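Long-range contacts in neuraminidase (Influenza A virus, PDB 4GDI), which is a neuraminidase-like beta-propeller glycoprotein of a bat influenza A virus, with a diverged putative active site and only a presumed role in releasing terminal sialic acid: residues Q66-T71 against V348-I353; D37-R42 against F57-L62. All blocks are in the same frame, centred on the assembly; numbering follows the deposited sequence.

Contact 1. Residues Q66-T71 against V348-I353; sequences QHLLNT and VGLGMI. With NAG (2-acetamido-2-deoxy-beta-D-glucopyranose), chain Q.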
loop_
_atom_site.group_PDB
_atom_site.type_symbol
_atom_site.label_atom_id
_atom_site.label_comp_id
_atom_site.label_asym_id
_atom_site.label_seq_id
_atom_site.Cartn_x
_atom_site.Cartn_y
_atom_site.Cartn_z
ATOM N N GLN A 66 17.413 -11.460 13.628
ATOM C CA GLN A 66 18.496 -10.689 14.247
ATOM C C GLN A 66 19.829 -10.735 13.491
ATOM O O GLN A 66 20.744 -9.958 13.794
ATOM C CB GLN A 66 18.706 -11.100 15.709
ATOM C CG GLN A 66 17.450 -10.966 16.560
ATOM C CD GLN A 66 16.740 -9.637 16.329
ATOM O OE1 GLN A 66 17.363 -8.570 16.332
ATOM N NE2 GLN A 66 15.436 -9.702 16.102
ATOM N N HIS A 67 19.941 -11.618 12.505
ATOM C CA HIS A 67 21.143 -11.653 11.677
ATOM C C HIS A 67 20.828 -11.231 10.250
ATOM O O HIS A 67 19.697 -10.876 9.934
ATOM C CB HIS A 67 21.779 -13.046 11.721
ATOM C CG HIS A 67 22.067 -13.515 13.111
ATOM N ND1 HIS A 67 21.163 -14.253 13.849
ATOM C CD2 HIS A 67 23.137 -13.317 13.917
ATOM C CE1 HIS A 67 21.674 -14.505 15.041
ATOM N NE2 HIS A 67 22.871 -13.948 15.109
ATOM N N LEU A 68 21.837 -11.244 9.391
ATOM C CA LEU A 68 21.628 -10.894 8.001
ATOM C C LEU A 68 21.231 -12.136 7.234
ATOM O O LEU A 68 21.894 -13.163 7.339
ATOM C CB LEU A 68 22.903 -10.303 7.405
ATOM C CG LEU A 68 23.232 -8.878 7.847
ATOM C CD1 LEU A 68 24.677 -8.792 8.270
ATOM C CD2 LEU A 68 22.949 -7.899 6.728
ATOM N N LEU A 69 20.137 -12.049 6.483
ATOM C CA LEU A 69 19.812 -13.078 5.508
ATOM C C LEU A 69 21.037 -13.255 4.619
ATOM O O LEU A 69 21.659 -12.269 4.229
ATOM C CB LEU A 69 18.611 -12.656 4.666
ATOM C CG LEU A 69 17.920 -13.775 3.878
ATOM C CD1 LEU A 69 17.266 -14.791 4.823
ATOM C CD2 LEU A 69 16.886 -13.195 2.907
ATOM N N ASN A 70 21.410 -14.498 4.317
ATOM C CA ASN A 70 22.561 -14.742 3.448
ATOM C C ASN A 70 22.193 -14.453 1.990
ATOM O O ASN A 70 21.550 -15.269 1.324
ATOM C CB ASN A 70 23.092 -16.179 3.614
ATOM C CG ASN A 70 24.508 -16.361 3.048
ATOM O OD1 ASN A 70 24.875 -15.732 2.052
ATOM N ND2 ASN A 70 25.309 -17.229 3.693
ATOM N N THR A 71 22.612 -13.283 1.507
ATOM C CA THR A 71 22.329 -12.841 0.139
ATOM C C THR A 71 23.554 -12.137 -0.447
ATOM O O THR A 71 24.578 -12.018 0.213
ATOM C CB THR A 71 21.133 -11.849 0.096
ATOM O OG1 THR A 71 21.560 -10.552 0.534
ATOM C CG2 THR A 71 19.974 -12.336 0.978
ATOM N N VAL A 348 22.328 -6.870 18.352
ATOM C CA VAL A 348 22.882 -8.073 18.946
ATOM C C VAL A 348 23.439 -9.001 17.870
ATOM O O VAL A 348 24.449 -9.662 18.088
ATOM C CB VAL A 348 21.851 -8.796 19.839
ATOM C CG1 VAL A 348 20.651 -9.267 19.030
ATOM C CG2 VAL A 348 22.510 -9.965 20.564
ATOM N N GLY A 349 22.825 -9.003 16.686
ATOM C CA GLY A 349 23.150 -10.002 15.679
ATOM C C GLY A 349 23.681 -9.549 14.325
ATOM O O GLY A 349 23.999 -10.391 13.484
ATOM N N LEU A 350 23.777 -8.245 14.082
ATOM C CA LEU A 350 24.309 -7.789 12.794
ATOM C C LEU A 350 25.026 -6.441 12.856
ATOM O O LEU A 350 25.080 -5.707 11.872
ATOM C CB LEU A 350 23.203 -7.768 11.734
ATOM C CG LEU A 350 21.875 -7.161 12.174
ATOM C CD1 LEU A 350 21.985 -5.648 12.217
ATOM C CD2 LEU A 350 20.758 -7.622 11.248
ATOM N N GLY A 351 25.578 -6.130 14.020
ATOM C CA GLY A 351 26.481 -5.006 14.168
ATOM C C GLY A 351 25.804 -3.659 14.267
ATOM O O GLY A 351 24.637 -3.557 14.631
ATOM N N MET A 352 26.567 -2.624 13.938
ATOM C CA MET A 352 26.109 -1.248 14.037
ATOM C C MET A 352 25.227 -0.911 12.849
ATOM O O MET A 352 25.606 -1.139 11.692
ATOM C CB MET A 352 27.313 -0.300 14.066
ATOM C CG MET A 352 26.936 1.170 14.181
ATOM S SD MET A 352 27.612 1.980 15.643
ATOM C CE MET A 352 26.800 1.065 16.954
ATOM N N ILE A 353 24.039 -0.390 13.130
ATOM C CA ILE A 353 23.168 0.088 12.065
ATOM C C ILE A 353 23.016 1.587 12.243
ATOM O O ILE A 353 23.265 2.114 13.326
ATOM C CB ILE A 353 21.770 -0.575 12.097
ATOM C CG1 ILE A 353 21.066 -0.276 13.414
ATOM C CG2 ILE A 353 21.883 -2.079 11.902
ATOM C CD1 ILE A 353 19.628 -0.720 13.445
HETATM C C1 NAG Q . 26.368 -17.740 2.844
HETATM C C2 NAG Q . 27.603 -17.881 3.735
HETATM C C3 NAG Q . 28.734 -18.717 3.126
HETATM C C4 NAG Q . 28.235 -19.920 2.341
HETATM C C5 NAG Q . 27.075 -19.517 1.443
HETATM C C6 NAG Q . 26.577 -20.706 0.620
HETATM C C7 NAG Q . 27.748 -15.964 5.187
HETATM C C8 NAG Q . 27.817 -14.463 5.187
HETATM N N2 NAG Q . 28.099 -16.559 4.055
HETATM O O3 NAG Q . 29.556 -19.203 4.164
HETATM O O4 NAG Q . 29.293 -20.440 1.565
HETATM O O5 NAG Q . 26.043 -18.979 2.248
HETATM O O6 NAG Q . 26.432 -21.855 1.429
HETATM O O7 NAG Q . 27.385 -16.595 6.184
HETATM O O HOH W 1 20.254 -7.966 16.003
#
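His67 and Gly349 bring the two backbones together, with their CA atoms 4.8 Å apart, at a point where a turn leads into the short strand 67-68 and a loop precedes strand 352-362. The carbonyl of Gln66 is the centre of the contact. Its O lies 3.1 Å from Gly349 CA in a C-H...O contact, and Gly349 has no side chain to stand in the way. With Leu350 CG between its backbone N and carbonyl carbon (chi1 45°), CG meets Gln66 O at 3.4 Å. One methyl of Leu350, CD2, also rests near His67 O. Gly349 O approaches the His67 ring obliquely, 3.1 Å from CD2. Leu68 crosses Leu350 at about a right angle, with its CD1 3.9 Å from Leu350 CB. One water accepts the N-H of Gly349 at 2.9 Å and lies within donating distance of Gln66 O and Gln66 OE1. NE2 of the same amide bonds to Leu34 O, so both polar atoms of the Gln66 amide have partners and its rotation is fixed. Further along, Asn70 carries an N-linked sugar and bonds through its N to Glu33 of a second subunit. With no direct hydrogen bond between the segments, the polar link from the Gln66 carbonyl to Gly349 N runs through the water, and apolar side-chain contact is limited mainly to the leucine pair.

Contact 2. Residues D37-R42 against F57-L62; sequences DLILSR and FIAYGL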
loop_
_atom_site.group_PDB
_atom_site.type_symbol
_atom_site.label_atom_id
_atom_site.label_comp_id
_atom_site.label_asym_id
_atom_site.label_seq_id
_atom_site.Cartn_x
_atom_site.Cartn_y
_atom_site.Cartn_z
ATOM N N ASP A 37 13.043 -8.750 7.854
ATOM C CA ASP A 37 12.620 -8.189 6.568
ATOM C C ASP A 37 12.769 -6.675 6.529
ATOM O O ASP A 37 12.094 -5.983 5.760
ATOM C CB ASP A 37 11.180 -8.597 6.244
ATOM C CG ASP A 37 11.069 -10.064 5.848
ATOM O OD1 ASP A 37 11.981 -10.559 5.152
ATOM O OD2 ASP A 37 10.080 -10.721 6.237
ATOM N N LEU A 38 13.668 -6.162 7.357
ATOM C CA LEU A 38 14.040 -4.762 7.295
ATOM C C LEU A 38 15.193 -4.654 6.316
ATOM O O LEU A 38 16.112 -5.473 6.335
ATOM C CB LEU A 38 14.478 -4.283 8.669
ATOM C CG LEU A 38 14.060 -2.905 9.160
ATOM C CD1 LEU A 38 12.554 -2.793 9.241
ATOM C CD2 LEU A 38 14.688 -2.659 10.519
ATOM N N ILE A 39 15.136 -3.660 5.440
ATOM C CA ILE A 39 16.243 -3.387 4.538
ATOM C C ILE A 39 17.234 -2.461 5.236
ATOM O O ILE A 39 16.900 -1.331 5.592
ATOM C CB ILE A 39 15.749 -2.743 3.242
ATOM C CG1 ILE A 39 14.676 -3.637 2.608
ATOM C CG2 ILE A 39 16.927 -2.496 2.298
ATOM C CD1 ILE A 39 14.102 -3.093 1.319
ATOM N N LEU A 40 18.450 -2.958 5.434
ATOM C CA LEU A 40 19.500 -2.207 6.106
ATOM C C LEU A 40 20.141 -1.211 5.155
ATOM O O LEU A 40 20.500 -1.558 4.023
ATOM C CB LEU A 40 20.563 -3.168 6.638
ATOM C CG LEU A 40 20.016 -4.174 7.663
ATOM C CD1 LEU A 40 21.117 -5.084 8.123
ATOM C CD2 LEU A 40 19.392 -3.442 8.838
ATOM N N SER A 41 20.320 0.014 5.634
ATOM C CA SER A 41 20.692 1.115 4.753
ATOM C C SER A 41 21.995 1.804 5.120
ATOM O O SER A 41 22.382 1.887 6.283
ATOM C CB SER A 41 19.563 2.145 4.729
ATOM O OG SER A 41 19.215 2.574 6.035
ATOM N N ARG A 42 22.656 2.327 4.101
ATOM C CA ARG A 42 23.806 3.173 4.312
ATOM C C ARG A 42 23.799 4.247 3.251
ATOM O O ARG A 42 23.108 4.120 2.247
ATOM C CB ARG A 42 25.110 2.363 4.282
ATOM C CG ARG A 42 25.395 1.592 3.000
ATOM C CD ARG A 42 26.694 0.785 3.169
ATOM N NE ARG A 42 26.920 -0.170 2.088
ATOM C CZ ARG A 42 27.679 -1.260 2.193
ATOM N NH1 ARG A 42 28.292 -1.552 3.337
ATOM N NH2 ARG A 42 27.821 -2.070 1.152
ATOM N N PHE A 57 18.605 5.669 -0.118
ATOM C CA PHE A 57 19.693 4.941 0.520
ATOM C C PHE A 57 20.210 3.768 -0.302
ATOM O O PHE A 57 19.513 3.248 -1.176
ATOM C CB PHE A 57 19.250 4.433 1.896
ATOM C CG PHE A 57 18.137 3.420 1.849
ATOM C CD1 PHE A 57 16.817 3.821 1.831
ATOM C CD2 PHE A 57 18.417 2.064 1.856
ATOM C CE1 PHE A 57 15.791 2.885 1.792
ATOM C CE2 PHE A 57 17.395 1.123 1.824
ATOM C CZ PHE A 57 16.085 1.534 1.793
ATOM N N ILE A 58 21.447 3.358 -0.022
ATOM C CA ILE A 58 21.995 2.162 -0.633
ATOM C C ILE A 58 21.692 1.011 0.320
ATOM O O ILE A 58 22.009 1.090 1.513
ATOM C CB ILE A 58 23.517 2.270 -0.857
ATOM C CG1 ILE A 58 23.880 3.571 -1.581
ATOM C CG2 ILE A 58 24.025 1.074 -1.645
ATOM C CD1 ILE A 58 23.194 3.747 -2.932
ATOM N N ALA A 59 21.074 -0.053 -0.188
ATOM C CA ALA A 59 20.782 -1.223 0.646
ATOM C C ALA A 59 22.016 -2.106 0.737
ATOM O O ALA A 59 22.726 -2.283 -0.252
ATOM C CB ALA A 59 19.630 -2.022 0.069
ATOM N N TYR A 60 22.274 -2.663 1.914
ATOM C CA TYR A 60 23.378 -3.603 2.043
ATOM C C TYR A 60 22.988 -4.912 2.707
ATOM O O TYR A 60 23.807 -5.834 2.790
ATOM C CB TYR A 60 24.559 -2.981 2.777
ATOM C CG TYR A 60 24.350 -2.755 4.241
ATOM C CD1 TYR A 60 24.617 -3.764 5.166
ATOM C CD2 TYR A 60 23.917 -1.526 4.712
ATOM C CE1 TYR A 60 24.440 -3.556 6.516
ATOM C CE2 TYR A 60 23.734 -1.309 6.065
ATOM C CZ TYR A 60 24.001 -2.320 6.962
ATOM O OH TYR A 60 23.816 -2.090 8.308
ATOM N N GLY A 61 21.747 -5.014 3.159
ATOM C CA GLY A 61 21.286 -6.275 3.706
ATOM C C GLY A 61 19.840 -6.281 4.134
ATOM O O GLY A 61 19.173 -5.239 4.190
ATOM N N LEU A 62 19.369 -7.481 4.452
ATOM C CA LEU A 62 18.015 -7.698 4.908
ATOM C C LEU A 62 18.081 -8.461 6.221
ATOM O O LEU A 62 18.754 -9.482 6.308
ATOM C CB LEU A 62 17.249 -8.520 3.868
ATOM C CG LEU A 62 15.723 -8.460 3.954
ATOM C CD1 LEU A 62 15.239 -7.089 3.549
ATOM C CD2 LEU A 62 15.081 -9.534 3.068
HETATM O O HOH W 2 22.069 0.550 8.815
HETATM O O HOH W 3 25.673 -2.146 -0.577
#
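Leu40 lies against Tyr60, its CB over one face of the ring, 3.8 Å from the ring centroid. The point of contact is offset toward the rim, near CZ. This is a CH-pi contact between two antiparallel strands. Their pairing contains a beta bulge: Tyr60 and Gly61 together lie opposite Leu40, which bonds through N to Gly61 O and through O to Tyr60 N. Leu40 CB and CG also lie over the backbone of Gly61, which has no side chain to hold them off. Beyond the bulge, Arg42 and Ile58 form a regular hydrogen-bonded pair. The chi1 of Tyr60, 71°, sets its CG between its backbone N and carbonyl carbon. The ring lies across the neighbouring strand, with Ser41 O at its edge, in plane. Arg42 covers the base of the tyrosine. Its guanidinium lies with one face on Tyr60 CB, and CZ is 3.6 Å from that carbon. The guanidinium and ring planes are 26° apart. Arg42 NH2 forms a salt bridge with Glu74, and a water links NH2 to Ala59 O. On the other sheet face, Ile39 fills the space between three neighbours. Its CG2 sits 3.5 Å from Ala59 CB and also meets the edge of the Phe57 ring, in plane. Its CG1 meets Leu62 CD1 at 3.6 Å. That same CD1 sits 3.3 Å from Leu38 O. Strand 78-83 borders strand 53-64 on its far side, and its Tyr80 covers Ile39 and Ala59. Strand 352-362 packs on the opposite face, through Ile353 on Tyr60 and Gln354 on Arg42.

The chain first runs out along 37-42, passes through strand 44-48, and returns at 57-62, where contact 2 closes a short local loop. It goes on to the end of strand 53-64 and turns into 66-71, which joins the same sheet: Leu69 N probably bonds to Leu62 O. Contact 1 opens there and closes across 276 intervening residues, when the chain comes back at 348-353. The two loops are in series and neither encloses the other. Leu68 CD2 bridges the contacts by packing on Leu40 and Gly61. Contact 2 pairs two strands of an early propeller sheet, and contact 1 ties the short strand 67-68 to the loop before strand 352-362, in the sheet that also contains strand 20-25.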